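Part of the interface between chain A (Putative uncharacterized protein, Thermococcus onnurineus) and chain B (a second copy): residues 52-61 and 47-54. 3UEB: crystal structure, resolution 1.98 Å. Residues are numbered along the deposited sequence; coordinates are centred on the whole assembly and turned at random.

Chain A 52-61: VTMRINREET
Chain B 47-54: VKDIEVTM

Strand 52-56 of chain A and strand 49-54 of chain B run antiparallel (168°, axes 4.7 Å apart at closest), with extended backbones near phi -120°, psi 125°. The register centres on Thr53(A) opposite Thr53(B), a non-hydrogen-bonded pair with CA atoms 4.0 Å apart. Both threonines adopt chi1 m, bringing OG1 of Thr53(A) within 2.4 Å of OG1 of Thr53(B), a very short hydrogen bond.

Val52(B), covered over 53 Å², pairs with Met54(A): Met54(A) N donates to Val52(B) O, and Val52(B) N to Met54(A) O, both at 2.9 Å. Val52(A), covered over 52 Å², repeats this with Met54(B): Val52(A) N to Met54(B) O is 3.1 Å, Met54(B) N to Val52(A) O 3.0 Å. Beta-branched valine, here chi1 t, suits extended backbone; its apolar side chain shares the buried face with the methionines and the Ile56(A)-Ile50(B) pair.

Lys48(B), covered most at 89 Å², precedes the strand. Its long chain (t, t, t, p) reaches past its sideways CB to acidic residues: NZ lies 3.7 Å from Glu59(A) OE1, a long salt bridge, while CE packs 3.5 Å from Glu60(A) CD. Its carbonyl O accepts from a water (2.7 Å) that in turn accepts from Glu59(A) N (3.0 Å).

On the threonine face, extended Arg55(A) directs NE to Asp49(B) OD1 (3.2 Å), a hydrogen-bonded salt bridge.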

# COMPACT_ATOMS: atom_id res chain seq x y z
N VAL A 52 -1.82 -0.90 5.81
CA VAL A 52 -1.86 -2.02 4.90
C VAL A 52 -0.59 -2.03 4.07
O VAL A 52 -0.27 -1.07 3.36
CB VAL A 52 -3.10 -1.94 4.00
CG1 VAL A 52 -3.23 -3.23 3.21
CG2 VAL A 52 -4.35 -1.70 4.86
N THR A 53 0.15 -3.12 4.19
CA THR A 53 1.42 -3.30 3.52
C THR A 53 1.37 -4.32 2.40
O THR A 53 0.72 -5.35 2.53
CB THR A 53 2.48 -3.80 4.51
OG1 THR A 53 2.54 -2.91 5.64
CG2 THR A 53 3.85 -3.87 3.85
N MET A 54 2.04 -4.02 1.29
CA MET A 54 2.14 -4.97 0.20
C MET A 54 3.64 -5.18 0.02
O MET A 54 4.42 -4.22 -0.00
CB MET A 54 1.51 -4.46 -1.10
CG MET A 54 2.36 -3.53 -1.95
SD MET A 54 1.62 -3.24 -3.56
CE MET A 54 0.39 -2.06 -3.09
N ARG A 55 4.04 -6.45 -0.07
CA ARG A 55 5.44 -6.79 -0.25
C ARG A 55 5.58 -7.69 -1.48
O ARG A 55 4.99 -8.77 -1.52
CB ARG A 55 5.98 -7.52 0.99
CG ARG A 55 7.41 -8.01 0.83
CD ARG A 55 7.84 -8.94 1.97
NE ARG A 55 9.22 -9.39 1.82
CZ ARG A 55 9.79 -10.35 2.56
NH1 ARG A 55 11.06 -10.68 2.35
NH2 ARG A 55 9.09 -10.97 3.50
N ILE A 56 6.34 -7.24 -2.47
CA ILE A 56 6.54 -8.04 -3.68
C ILE A 56 7.99 -8.53 -3.71
O ILE A 56 8.93 -7.74 -3.71
CB ILE A 56 6.23 -7.23 -4.97
CG1 ILE A 56 4.72 -7.08 -5.15
CG2 ILE A 56 6.81 -7.94 -6.19
CD1 ILE A 56 4.05 -6.13 -4.18
N ASN A 57 8.15 -9.85 -3.73
CA ASN A 57 9.47 -10.45 -3.75
C ASN A 57 9.35 -11.88 -4.27
O ASN A 57 9.22 -12.83 -3.49
CB ASN A 57 10.05 -10.46 -2.33
CG ASN A 57 11.50 -10.90 -2.30
OD1 ASN A 57 11.94 -11.70 -3.13
ND2 ASN A 57 12.25 -10.39 -1.32
N ARG A 58 9.40 -12.03 -5.59
CA ARG A 58 9.29 -13.34 -6.21
C ARG A 58 10.42 -14.32 -5.89
O ARG A 58 10.22 -15.53 -5.85
CB ARG A 58 9.16 -13.19 -7.73
CG ARG A 58 9.27 -14.50 -8.49
CD ARG A 58 8.48 -14.46 -9.80
NE ARG A 58 7.04 -14.43 -9.56
CZ ARG A 58 6.13 -14.26 -10.52
NH1 ARG A 58 6.52 -14.10 -11.78
NH2 ARG A 58 4.84 -14.26 -10.22
N GLU A 59 11.62 -13.80 -5.65
CA GLU A 59 12.74 -14.69 -5.37
C GLU A 59 12.90 -15.22 -3.96
O GLU A 59 13.56 -16.24 -3.76
CB GLU A 59 14.05 -14.03 -5.83
CG GLU A 59 14.20 -14.05 -7.34
CD GLU A 59 15.59 -14.46 -7.77
OE1 GLU A 59 16.53 -13.66 -7.57
OE2 GLU A 59 15.74 -15.59 -8.31
N GLU A 60 12.30 -14.57 -2.97
CA GLU A 60 12.43 -15.04 -1.59
C GLU A 60 11.12 -15.36 -0.87
O GLU A 60 11.13 -15.81 0.27
CB GLU A 60 13.23 -14.01 -0.77
CG GLU A 60 14.65 -13.76 -1.28
CD GLU A 60 15.31 -12.56 -0.61
OE1 GLU A 60 14.81 -11.43 -0.77
OE2 GLU A 60 16.34 -12.75 0.08
N THR A 61 9.99 -15.13 -1.53
CA THR A 61 8.69 -15.42 -0.92
C THR A 61 7.78 -16.11 -1.94
O THR A 61 8.20 -16.41 -3.05
CB THR A 61 7.96 -14.11 -0.44
OG1 THR A 61 7.44 -13.40 -1.57
CG2 THR A 61 8.92 -13.21 0.30
N VAL B 47 14.66 -5.35 -9.23
CA VAL B 47 13.94 -5.19 -7.97
C VAL B 47 13.75 -6.51 -7.26
O VAL B 47 12.83 -7.27 -7.58
CB VAL B 47 12.55 -4.55 -8.20
CG1 VAL B 47 11.82 -4.39 -6.86
CG2 VAL B 47 12.71 -3.19 -8.86
N LYS B 48 14.61 -6.78 -6.29
CA LYS B 48 14.53 -8.01 -5.53
C LYS B 48 13.39 -7.93 -4.53
O LYS B 48 12.62 -8.87 -4.36
CB LYS B 48 15.84 -8.26 -4.78
CG LYS B 48 15.91 -9.63 -4.14
CD LYS B 48 17.25 -9.86 -3.47
CE LYS B 48 17.42 -11.31 -3.10
NZ LYS B 48 17.35 -12.18 -4.32
N ASP B 49 13.29 -6.79 -3.86
CA ASP B 49 12.25 -6.62 -2.86
C ASP B 49 11.76 -5.18 -2.80
O ASP B 49 12.55 -4.23 -2.75
CB ASP B 49 12.79 -7.08 -1.50
CG ASP B 49 11.72 -7.09 -0.41
OD1 ASP B 49 10.69 -7.76 -0.57
OD2 ASP B 49 11.93 -6.42 0.62
N ILE B 50 10.44 -5.02 -2.84
CA ILE B 50 9.83 -3.72 -2.72
C ILE B 50 8.67 -3.89 -1.75
O ILE B 50 7.83 -4.77 -1.92
CB ILE B 50 9.34 -3.18 -4.09
CG1 ILE B 50 8.80 -1.75 -3.91
CG2 ILE B 50 8.27 -4.08 -4.67
CD1 ILE B 50 8.59 -1.00 -5.21
N GLU B 51 8.68 -3.08 -0.69
CA GLU B 51 7.64 -3.12 0.34
C GLU B 51 7.06 -1.72 0.51
O GLU B 51 7.80 -0.75 0.72
CB GLU B 51 8.22 -3.59 1.66
CG GLU B 51 8.83 -4.98 1.61
CD GLU B 51 9.46 -5.38 2.93
OE1 GLU B 51 9.00 -4.89 3.97
OE2 GLU B 51 10.42 -6.21 2.91
N VAL B 52 5.74 -1.62 0.44
CA VAL B 52 5.07 -0.34 0.59
C VAL B 52 3.90 -0.44 1.55
O VAL B 52 3.03 -1.29 1.40
CB VAL B 52 4.55 0.15 -0.78
CG1 VAL B 52 4.02 1.56 -0.66
CG2 VAL B 52 5.67 0.10 -1.81
N THR B 53 3.88 0.45 2.54
CA THR B 53 2.81 0.47 3.54
C THR B 53 2.06 1.81 3.52
O THR B 53 2.68 2.88 3.60
CB THR B 53 3.39 0.27 4.97
OG1 THR B 53 4.00 -1.03 5.06
CG2 THR B 53 2.29 0.38 6.02
N MET B 54 0.74 1.76 3.36
CA MET B 54 -0.05 2.99 3.41
C MET B 54 -0.54 3.03 4.84
O MET B 54 -1.11 2.06 5.35
CB MET B 54 -1.26 2.96 2.47
CG MET B 54 -2.03 4.31 2.46
SD MET B 54 -3.65 4.29 1.65
CE MET B 54 -3.22 3.68 0.06
O HOH W 1 12.40 -10.90 -6.11
O HOH W 2 17.87 -11.42 -7.67